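Local coordinates for protein VP5 (Halorubrum pleomorphic virus 2, PDB 6QGI) that probably fuses the viral envelope with the membrane of its haloarchaeal host, acting as the envelope protein of a pleomorphic virus, at residues 54-58 with 59-63; 68-71 with 72-76; 229-232 with 233-237; 237-240 with 241-245. One frame throughout, in Å; residues are numbered along the deposited sequence.

Contact 1: 54-58 with 59-63; sequences TNAST and IVDNQ
Val60 sets its branched CB against the backbone of Ala56, with Val60 CB 3.8 Å from Ala56 CA, and lays its CG2 methyl beside the carbonyl oxygen of Asn55. The small Ala56 lets the beta-branched Val60 come close to the backbone, and Trp228 of helix 225-253 packs on Val60. Asp61 comes next: its CB is 3.0 Å from Ala56 O, and its carboxylate lies beside the Ala56 methyl, Asp61 OD1 standing 3.7 Å from Ala56 CB. Here the helix winds more widely than an alpha helix. Asn55 O accepts from Ile59 N and also from Val60 N (2.8 Å), the two donors arriving from opposite faces of the carbonyl plane, while Asp61 N reaches back five residues to Ala56 O. Asp61 N is thereby drawn from Ser57 O, and Asn62 N turns, weakly, to Ile59 O instead of Thr58 O. Asn62 makes up for it, since its amide ND2 donates to Ser57 O at 3.0 Å and to Thr58 O at the same length. Both acceptors lie close to the plane of the Asn62 amide, yet ND2 sits well above each carbonyl plane. These two carbonyls mark the NH2 end of the amide; OD1 is hydrogen-bonded to Tyr344 OH. Further back, Thr58 OG1 donates to Thr54 O in the carbonyl plane, its chi1 of 58° tucking the hydroxyl between its own N and carbonyl carbon. An asparagine amide thus does the work of missing main-chain N-H groups, so that Ser57 O and Thr58 O keep donors near the helix end.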
loop_
_atom_site.group_PDB
_atom_site.type_symbol
_atom_site.label_atom_id
_atom_site.label_comp_id
_atom_site.label_asym_id
_atom_site.label_seq_id
_atom_site.Cartn_x
_atom_site.Cartn_y
_atom_site.Cartn_z
ATOM N N THR A 54 1.793 3.050 -6.827
ATOM C CA THR A 54 0.494 3.430 -6.245
ATOM C C THR A 54 -0.489 2.242 -6.241
ATOM O O THR A 54 -1.318 2.159 -5.332
ATOM C CB THR A 54 -0.129 4.659 -6.939
ATOM O OG1 THR A 54 -0.393 4.375 -8.311
ATOM C CG2 THR A 54 0.723 5.920 -6.800
ATOM N N ASN A 55 -0.396 1.321 -7.231
ATOM C CA ASN A 55 -1.250 0.121 -7.268
ATOM C C ASN A 55 -0.809 -0.869 -6.202
ATOM O O ASN A 55 -1.647 -1.581 -5.645
ATOM C CB ASN A 55 -1.235 -0.544 -8.646
ATOM C CG ASN A 55 -1.980 0.198 -9.725
ATOM O OD1 ASN A 55 -2.691 1.171 -9.481
ATOM N ND2 ASN A 55 -1.830 -0.253 -10.955
ATOM N N ALA A 56 0.514 -0.910 -5.920
ATOM C CA ALA A 56 1.111 -1.765 -4.895
ATOM C C ALA A 56 0.827 -1.200 -3.509
ATOM O O ALA A 56 0.444 -1.949 -2.611
ATOM C CB ALA A 56 2.610 -1.890 -5.118
ATOM N N SER A 57 0.967 0.133 -3.349
ATOM C CA SER A 57 0.732 0.842 -2.087
ATOM C C SER A 57 -0.680 0.654 -1.580
ATOM O O SER A 57 -0.900 0.643 -0.370
ATOM C CB SER A 57 1.012 2.333 -2.239
ATOM O OG SER A 57 2.347 2.568 -2.645
ATOM N N THR A 58 -1.641 0.516 -2.503
ATOM C CA THR A 58 -3.034 0.384 -2.137
ATOM C C THR A 58 -3.546 -1.051 -2.256
ATOM O O THR A 58 -3.993 -1.600 -1.255
ATOM C CB THR A 58 -3.916 1.351 -2.949
ATOM O OG1 THR A 58 -3.743 1.095 -4.346
ATOM C CG2 THR A 58 -3.639 2.823 -2.632
ATOM N N ILE A 59 -3.477 -1.666 -3.448
ATOM C CA ILE A 59 -4.080 -2.984 -3.663
ATOM C C ILE A 59 -3.101 -4.184 -3.708
ATOM O O ILE A 59 -3.319 -5.143 -2.967
ATOM C CB ILE A 59 -4.921 -2.931 -4.970
ATOM C CG1 ILE A 59 -6.187 -2.065 -4.789
ATOM C CG2 ILE A 59 -5.276 -4.340 -5.452
ATOM C CD1 ILE A 59 -6.893 -1.776 -6.029
ATOM N N VAL A 60 -2.105 -4.163 -4.609
ATOM C CA VAL A 60 -1.225 -5.296 -4.903
ATOM C C VAL A 60 -0.404 -5.752 -3.689
ATOM O O VAL A 60 -0.323 -6.959 -3.469
ATOM C CB VAL A 60 -0.320 -5.022 -6.142
ATOM C CG1 VAL A 60 0.510 -6.244 -6.525
ATOM C CG2 VAL A 60 -1.164 -4.575 -7.336
ATOM N N ASP A 61 0.174 -4.833 -2.901
ATOM C CA ASP A 61 1.004 -5.232 -1.753
ATOM C C ASP A 61 0.203 -5.578 -0.494
ATOM O O ASP A 61 0.782 -6.106 0.452
ATOM C CB ASP A 61 2.048 -4.147 -1.432
ATOM C CG ASP A 61 3.298 -4.192 -2.299
ATOM O OD1 ASP A 61 3.317 -4.976 -3.278
ATOM O OD2 ASP A 61 4.263 -3.442 -1.993
ATOM N N ASN A 62 -1.119 -5.333 -0.485
ATOM C CA ASN A 62 -1.936 -5.594 0.698
ATOM C C ASN A 62 -3.111 -6.530 0.381
ATOM O O ASN A 62 -4.264 -6.108 0.390
ATOM C CB ASN A 62 -2.435 -4.265 1.306
ATOM C CG ASN A 62 -1.409 -3.151 1.309
ATOM O OD1 ASN A 62 -0.303 -3.296 1.814
ATOM N ND2 ASN A 62 -1.755 -2.020 0.726
ATOM N N GLN A 63 -2.814 -7.806 0.125
ATOM C CA GLN A 63 -3.824 -8.825 -0.181
ATOM C C GLN A 63 -4.304 -9.500 1.092
ATOM O O GLN A 63 -5.347 -10.161 1.088
ATOM C CB GLN A 63 -3.274 -9.898 -1.146
ATOM C CG GLN A 63 -2.226 -9.409 -2.145
ATOM C CD GLN A 63 -0.810 -9.477 -1.622
ATOM O OE1 GLN A 63 -0.554 -9.502 -0.413
ATOM N NE2 GLN A 63 0.148 -9.511 -2.536
#

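Contact 2: 68-71 with 72-76; sequences GVKH and TAYTD
Near-equal chi1 angles in Thr72 (-57°) and Thr75 (-61°) stand each hydroxyl beside its own backbone N, aimed back at the carbonyl four residues earlier, Gly68 O and His71 O respectively. Thr72 OG1 donates to Gly68 O at 2.7 Å, and Thr75 OG1 to His71 O at 3.1 Å. In both cases the threonine N-H bonds to the same oxygen, with hydroxyl and amide on opposite faces of the carbonyl plane. Threonine suits a buried helix face for this reason: its hydroxyl finds a main-chain acceptor while the methyl stays available for packing. The His71 ring, its CG opposite the backbone N (chi1 -179°), passes under the Thr75 hydroxyl, which lies 4.2 Å above one face near the rim. His468 also meets the His71 ring and makes a weak hydrogen bond with Thr75 OG1. On another side, Tyr74 brings CD2 to 3.3 Å from Lys70 O, and its CE2 comes 4.2 Å from Lys70 CG. Helix 66-86 is flanked here by three others: Tyr105 of helix 91-133 packs on Thr72 and Ala73, Val242 of helix 225-253 on Lys70 and Tyr74, and Trp479 of helix 476-496 on Thr75.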
loop_
_atom_site.group_PDB
_atom_site.type_symbol
_atom_site.label_atom_id
_atom_site.label_comp_id
_atom_site.label_asym_id
_atom_site.label_seq_id
_atom_site.Cartn_x
_atom_site.Cartn_y
_atom_site.Cartn_z
ATOM N N GLY A 68 -9.734 -8.534 7.298
ATOM C CA GLY A 68 -10.291 -7.353 7.939
ATOM C C GLY A 68 -11.533 -6.849 7.235
ATOM O O GLY A 68 -12.398 -6.248 7.872
ATOM N N VAL A 69 -11.629 -7.093 5.912
ATOM C CA VAL A 69 -12.791 -6.722 5.101
ATOM C C VAL A 69 -13.951 -7.614 5.551
ATOM O O VAL A 69 -15.044 -7.111 5.809
ATOM C CB VAL A 69 -12.513 -6.812 3.571
ATOM C CG1 VAL A 69 -13.770 -6.536 2.756
ATOM C CG2 VAL A 69 -11.398 -5.859 3.153
ATOM N N LYS A 70 -13.666 -8.926 5.724
ATOM C CA LYS A 70 -14.596 -9.951 6.202
ATOM C C LYS A 70 -15.136 -9.567 7.593
ATOM O O LYS A 70 -16.339 -9.663 7.819
ATOM C CB LYS A 70 -13.901 -11.324 6.230
ATOM C CG LYS A 70 -14.839 -12.480 6.532
ATOM C CD LYS A 70 -14.103 -13.777 6.770
ATOM C CE LYS A 70 -14.113 -14.160 8.227
ATOM N NZ LYS A 70 -13.525 -15.504 8.438
ATOM N N HIS A 71 -14.249 -9.098 8.490
ATOM C CA HIS A 71 -14.556 -8.658 9.855
ATOM C C HIS A 71 -15.439 -7.409 9.834
ATOM O O HIS A 71 -16.415 -7.339 10.585
ATOM C CB HIS A 71 -13.243 -8.379 10.626
ATOM C CG HIS A 71 -13.431 -7.949 12.050
ATOM N ND1 HIS A 71 -13.736 -8.861 13.046
ATOM C CD2 HIS A 71 -13.315 -6.721 12.607
ATOM C CE1 HIS A 71 -13.809 -8.161 14.167
ATOM N NE2 HIS A 71 -13.569 -6.868 13.952
ATOM N N THR A 72 -15.091 -6.428 8.974
ATOM C CA THR A 72 -15.809 -5.162 8.828
ATOM C C THR A 72 -17.215 -5.434 8.279
ATOM O O THR A 72 -18.182 -4.912 8.837
ATOM C CB THR A 72 -14.993 -4.187 7.971
ATOM O OG1 THR A 72 -13.725 -4.014 8.596
ATOM C CG2 THR A 72 -15.659 -2.828 7.817
ATOM N N ALA A 73 -17.323 -6.286 7.229
ATOM C CA ALA A 73 -18.591 -6.682 6.610
ATOM C C ALA A 73 -19.537 -7.251 7.654
ATOM O O ALA A 73 -20.679 -6.799 7.740
ATOM C CB ALA A 73 -18.348 -7.700 5.504
ATOM N N TYR A 74 -19.033 -8.173 8.500
ATOM C CA TYR A 74 -19.790 -8.805 9.575
ATOM C C TYR A 74 -20.285 -7.799 10.626
ATOM O O TYR A 74 -21.432 -7.904 11.037
ATOM C CB TYR A 74 -18.956 -9.886 10.257
ATOM C CG TYR A 74 -19.177 -11.290 9.740
ATOM C CD1 TYR A 74 -20.430 -11.895 9.823
ATOM C CD2 TYR A 74 -18.117 -12.052 9.258
ATOM C CE1 TYR A 74 -20.632 -13.202 9.382
ATOM C CE2 TYR A 74 -18.306 -13.361 8.821
ATOM C CZ TYR A 74 -19.566 -13.930 8.881
ATOM O OH TYR A 74 -19.762 -15.217 8.450
ATOM N N THR A 75 -19.443 -6.823 11.039
ATOM C CA THR A 75 -19.809 -5.792 12.020
ATOM C C THR A 75 -21.070 -5.031 11.546
ATOM O O THR A 75 -22.034 -4.955 12.302
ATOM C CB THR A 75 -18.616 -4.849 12.295
ATOM O OG1 THR A 75 -17.531 -5.605 12.838
ATOM C CG2 THR A 75 -18.960 -3.724 13.259
ATOM N N ASP A 76 -21.077 -4.534 10.289
ATOM C CA ASP A 76 -22.189 -3.783 9.690
ATOM C C ASP A 76 -23.421 -4.648 9.465
ATOM O O ASP A 76 -24.540 -4.166 9.634
ATOM C CB ASP A 76 -21.765 -3.161 8.350
ATOM C CG ASP A 76 -20.792 -1.997 8.435
ATOM O OD1 ASP A 76 -20.583 -1.471 9.555
ATOM O OD2 ASP A 76 -20.252 -1.601 7.382
#

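Contact 3: 229-232 with 233-237; sequences KPIY and DEMDT
Asp233 and Tyr232 carry most of this contact, with Met235 making its apolar side. Asp233 takes the ammonium of Lys229, one turn back, in a salt bridge of 2.8 Å between Lys229 NZ and Asp233 OD1. The oxygen uses its syn lone pair, on the side of OD2. To get there the lysine chain bends at chi2 (63°), running its methylenes across the carboxylate so that Lys229 CE comes within 3.3 Å of Asp233 OD2. Lys229 NZ also donates to Met196 O, so the charge is held between the helix and a loop. Asp233 is gripped from its backbone too: its N bonds to Lys229 O, and its own O accepts from Thr237 N and from Thr237 OG1 (2.7 Å), from opposite faces of the carbonyl plane.

Tyr232 crosses Asp233 at about a right angle, Tyr232 CD2 being 3.5 Å from Asp233 OD1, and Phe113 and Met196 pack on it. Asp236 runs alongside, with Asp236 CB 4.3 Å above one face of the Tyr232 ring, toward its rim, and the carboxylate turned only 22° from the ring plane. Met235 CB rests 3.3 Å from Ile231 O, and a bend at chi3 leads Met235 CE to 4.4 Å from Ile231 CG2. Flexible and unbranched, methionine can fit between Val109 and Phe113 of helix 91-133 and Leu66 of helix 66-86. A water donates to Glu234 OE1 and, weakly, to Pro230 O. An i, i+4 Lys-Asp salt bridge is common in helices; with Ile231 and Met235 packed on neighbouring helices and polar residues at the more open side, this segment is amphipathic.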
loop_
_atom_site.group_PDB
_atom_site.type_symbol
_atom_site.label_atom_id
_atom_site.label_comp_id
_atom_site.label_asym_id
_atom_site.label_seq_id
_atom_site.Cartn_x
_atom_site.Cartn_y
_atom_site.Cartn_z
ATOM N N LYS A 229 -5.737 -11.085 -9.829
ATOM C CA LYS A 229 -6.629 -12.251 -9.757
ATOM C C LYS A 229 -6.665 -12.873 -8.336
ATOM O O LYS A 229 -7.780 -13.113 -7.866
ATOM C CB LYS A 229 -6.265 -13.314 -10.814
ATOM C CG LYS A 229 -7.107 -14.588 -10.780
ATOM C CD LYS A 229 -8.574 -14.333 -11.072
ATOM C CE LYS A 229 -9.331 -15.616 -11.283
ATOM N NZ LYS A 229 -10.799 -15.395 -11.194
ATOM N N PRO A 230 -5.535 -13.116 -7.611
ATOM C CA PRO A 230 -5.656 -13.674 -6.252
ATOM C C PRO A 230 -6.404 -12.743 -5.293
ATOM O O PRO A 230 -7.151 -13.243 -4.452
ATOM C CB PRO A 230 -4.200 -13.862 -5.807
ATOM C CG PRO A 230 -3.410 -13.867 -7.056
ATOM C CD PRO A 230 -4.114 -12.910 -7.954
ATOM N N ILE A 231 -6.220 -11.401 -5.424
ATOM C CA ILE A 231 -6.893 -10.408 -4.572
ATOM C C ILE A 231 -8.405 -10.420 -4.868
ATOM O O ILE A 231 -9.190 -10.431 -3.918
ATOM C CB ILE A 231 -6.289 -8.982 -4.687
ATOM C CG1 ILE A 231 -4.781 -9.003 -4.419
ATOM C CG2 ILE A 231 -6.992 -8.007 -3.727
ATOM C CD1 ILE A 231 -4.029 -7.842 -4.952
ATOM N N TYR A 232 -8.805 -10.449 -6.169
ATOM C CA TYR A 232 -10.212 -10.512 -6.582
ATOM C C TYR A 232 -10.884 -11.783 -6.038
ATOM O O TYR A 232 -11.978 -11.690 -5.485
ATOM C CB TYR A 232 -10.382 -10.440 -8.124
ATOM C CG TYR A 232 -11.770 -10.851 -8.577
ATOM C CD1 TYR A 232 -12.857 -9.994 -8.429
ATOM C CD2 TYR A 232 -12.017 -12.142 -9.048
ATOM C CE1 TYR A 232 -14.149 -10.398 -8.758
ATOM C CE2 TYR A 232 -13.307 -12.557 -9.379
ATOM C CZ TYR A 232 -14.370 -11.679 -9.240
ATOM O OH TYR A 232 -15.644 -12.077 -9.574
ATOM N N ASP A 233 -10.248 -12.962 -6.249
ATOM C CA ASP A 233 -10.729 -14.284 -5.830
ATOM C C ASP A 233 -10.956 -14.350 -4.328
ATOM O O ASP A 233 -11.994 -14.863 -3.912
ATOM C CB ASP A 233 -9.752 -15.396 -6.258
ATOM C CG ASP A 233 -9.792 -15.767 -7.726
ATOM O OD1 ASP A 233 -10.743 -15.344 -8.420
ATOM O OD2 ASP A 233 -8.878 -16.497 -8.178
ATOM N N GLU A 234 -10.003 -13.824 -3.523
ATOM C CA GLU A 234 -10.090 -13.771 -2.059
ATOM C C GLU A 234 -11.218 -12.818 -1.643
ATOM O O GLU A 234 -11.958 -13.135 -0.716
ATOM C CB GLU A 234 -8.745 -13.342 -1.437
ATOM C CG GLU A 234 -8.619 -13.644 0.050
ATOM C CD GLU A 234 -7.280 -13.314 0.688
ATOM O OE1 GLU A 234 -6.230 -13.648 0.092
ATOM O OE2 GLU A 234 -7.283 -12.741 1.802
ATOM N N MET A 235 -11.369 -11.679 -2.356
ATOM C CA MET A 235 -12.431 -10.698 -2.127
ATOM C C MET A 235 -13.797 -11.324 -2.437
ATOM O O MET A 235 -14.766 -11.082 -1.714
ATOM C CB MET A 235 -12.201 -9.452 -2.990
ATOM C CG MET A 235 -12.921 -8.214 -2.494
ATOM S SD MET A 235 -12.743 -6.810 -3.631
ATOM C CE MET A 235 -11.013 -6.386 -3.366
ATOM N N ASP A 236 -13.856 -12.148 -3.502
ATOM C CA ASP A 236 -15.051 -12.861 -3.944
ATOM C C ASP A 236 -15.391 -13.976 -2.956
ATOM O O ASP A 236 -16.569 -14.233 -2.714
ATOM C CB ASP A 236 -14.856 -13.421 -5.363
ATOM C CG ASP A 236 -16.144 -13.877 -6.011
ATOM O OD1 ASP A 236 -16.989 -13.009 -6.333
ATOM O OD2 ASP A 236 -16.311 -15.102 -6.198
ATOM N N THR A 237 -14.354 -14.616 -2.367
ATOM C CA THR A 237 -14.499 -15.668 -1.355
ATOM C C THR A 237 -15.118 -15.037 -0.095
ATOM O O THR A 237 -16.056 -15.606 0.468
ATOM C CB THR A 237 -13.142 -16.357 -1.092
ATOM O OG1 THR A 237 -12.681 -16.964 -2.302
ATOM C CG2 THR A 237 -13.210 -17.410 0.008
HETATM O O HOH W 1 -4.835 -12.645 -2.036
#

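Contact 4: 237-240 with 241-245; sequences TVLQ and NVRSG
Asn241 begins the segment by lying alongside Thr237, both side chains pointing the same way, with Asn241 ND2 3.6 Å from Thr237 CG2. Polar groups suit this exposed side, and the backbone N of Asn241 bonds to Thr237 O. Val242 follows on the buried side. Its CG2 presses to 3.2 Å from Val238 O and meets the Val238 CG1 methyl at 4.2 Å, two branched residues lying side by side on the buried face. Arg243 then turns back over the preceding turn: from a chi1 of -83° its chain extends straight to NE, carrying the guanidinium across Leu239. Leu239 CD1 lies 3.4 Å above one face of that flat group, toward its rim, and so shields it with hydrocarbon. At the edge of the guanidinium comes the amide of Gln240, turned 82° to it; Gln240 NE2 and Arg243 NH1 are both donors and merely pack. Arg243 NH2 donates to Asn103 OD1 of helix 91-133. Ser244 closes the walk by donating OG to Gln240 O at 2.9 Å, while its N reaches the same oxygen from the opposite face of the carbonyl plane. Helix 225-253 thus turns Leu239 and Val242 to helix 91-133, at Leu106 and Val102, and Val238 and Val242 to helix 66-86, at Lys70, with Ala172 of a loop against Leu239 and Arg243.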
loop_
_atom_site.group_PDB
_atom_site.type_symbol
_atom_site.label_atom_id
_atom_site.label_comp_id
_atom_site.label_asym_id
_atom_site.label_seq_id
_atom_site.Cartn_x
_atom_site.Cartn_y
_atom_site.Cartn_z
ATOM N N THR A 237 -14.354 -14.616 -2.367
ATOM C CA THR A 237 -14.499 -15.668 -1.355
ATOM C C THR A 237 -15.118 -15.037 -0.095
ATOM O O THR A 237 -16.056 -15.606 0.468
ATOM C CB THR A 237 -13.142 -16.357 -1.092
ATOM O OG1 THR A 237 -12.681 -16.964 -2.302
ATOM C CG2 THR A 237 -13.210 -17.410 0.008
ATOM N N VAL A 238 -14.626 -13.840 0.300
ATOM C CA VAL A 238 -15.092 -13.073 1.461
ATOM C C VAL A 238 -16.588 -12.743 1.293
ATOM O O VAL A 238 -17.360 -12.997 2.212
ATOM C CB VAL A 238 -14.214 -11.806 1.699
ATOM C CG1 VAL A 238 -14.928 -10.762 2.554
ATOM C CG2 VAL A 238 -12.880 -12.182 2.332
ATOM N N LEU A 239 -16.993 -12.236 0.109
ATOM C CA LEU A 239 -18.378 -11.871 -0.195
ATOM C C LEU A 239 -19.315 -13.071 -0.079
ATOM O O LEU A 239 -20.392 -12.933 0.497
ATOM C CB LEU A 239 -18.474 -11.232 -1.596
ATOM C CG LEU A 239 -19.868 -10.887 -2.148
ATOM C CD1 LEU A 239 -20.561 -9.830 -1.319
ATOM C CD2 LEU A 239 -19.784 -10.436 -3.577
ATOM N N GLN A 240 -18.892 -14.241 -0.582
ATOM C CA GLN A 240 -19.675 -15.473 -0.543
ATOM C C GLN A 240 -19.747 -16.046 0.877
ATOM O O GLN A 240 -20.815 -16.501 1.288
ATOM C CB GLN A 240 -19.102 -16.520 -1.514
ATOM C CG GLN A 240 -19.194 -16.138 -3.002
ATOM C CD GLN A 240 -20.598 -15.874 -3.508
ATOM O OE1 GLN A 240 -21.555 -16.602 -3.211
ATOM N NE2 GLN A 240 -20.748 -14.819 -4.293
ATOM N N ASN A 241 -18.625 -16.008 1.624
ATOM C CA ASN A 241 -18.528 -16.522 2.993
ATOM C C ASN A 241 -19.308 -15.668 3.990
ATOM O O ASN A 241 -19.903 -16.233 4.906
ATOM C CB ASN A 241 -17.061 -16.643 3.447
ATOM C CG ASN A 241 -16.261 -17.749 2.786
ATOM O OD1 ASN A 241 -16.770 -18.570 2.009
ATOM N ND2 ASN A 241 -14.967 -17.786 3.078
ATOM N N VAL A 242 -19.301 -14.326 3.838
ATOM C CA VAL A 242 -20.034 -13.436 4.750
ATOM C C VAL A 242 -21.547 -13.580 4.481
ATOM O O VAL A 242 -22.307 -13.609 5.442
ATOM C CB VAL A 242 -19.558 -11.956 4.727
ATOM C CG1 VAL A 242 -20.358 -11.096 5.704
ATOM C CG2 VAL A 242 -18.078 -11.860 5.065
ATOM N N ARG A 243 -21.972 -13.723 3.202
ATOM C CA ARG A 243 -23.387 -13.926 2.826
ATOM C C ARG A 243 -23.942 -15.220 3.436
ATOM O O ARG A 243 -24.996 -15.191 4.070
ATOM C CB ARG A 243 -23.559 -13.970 1.295
ATOM C CG ARG A 243 -23.657 -12.615 0.618
ATOM C CD ARG A 243 -23.418 -12.768 -0.869
ATOM N NE ARG A 243 -23.622 -11.522 -1.603
ATOM C CZ ARG A 243 -23.420 -11.372 -2.908
ATOM N NH1 ARG A 243 -22.971 -12.393 -3.634
ATOM N NH2 ARG A 243 -23.644 -10.210 -3.495
ATOM N N SER A 244 -23.227 -16.347 3.244
ATOM C CA SER A 244 -23.599 -17.670 3.757
ATOM C C SER A 244 -23.507 -17.715 5.283
ATOM O O SER A 244 -24.349 -18.339 5.936
ATOM C CB SER A 244 -22.706 -18.750 3.151
ATOM O OG SER A 244 -22.675 -18.664 1.735
ATOM N N GLY A 245 -22.488 -17.047 5.821
ATOM C CA GLY A 245 -22.224 -16.958 7.250
ATOM C C GLY A 245 -23.235 -16.124 8.007
ATOM O O GLY A 245 -23.630 -16.507 9.108
#

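Contacts 3 and 4 are successive, overlapping segments of helix 225-253, sharing Thr237 with centres about 12 Å apart, and that helix joins the other two. Contact 3 touches contact 1, centres about 14 Å apart, where Ile231 CD1 packs 3.4 Å from Ile59 O and Gln63 folds against Ile231. Contact 4 touches contact 2 more closely, at about 10 Å between centres: Lys70 CG meets Val242 CG2 at 3.6 Å, and the Tyr74 hydroxyl rests on Gly245, whose lack of a side chain suits the approach. Contacts 1 and 2, on helices that follow each other in the chain, stay about 8 Å apart at their nearest atoms.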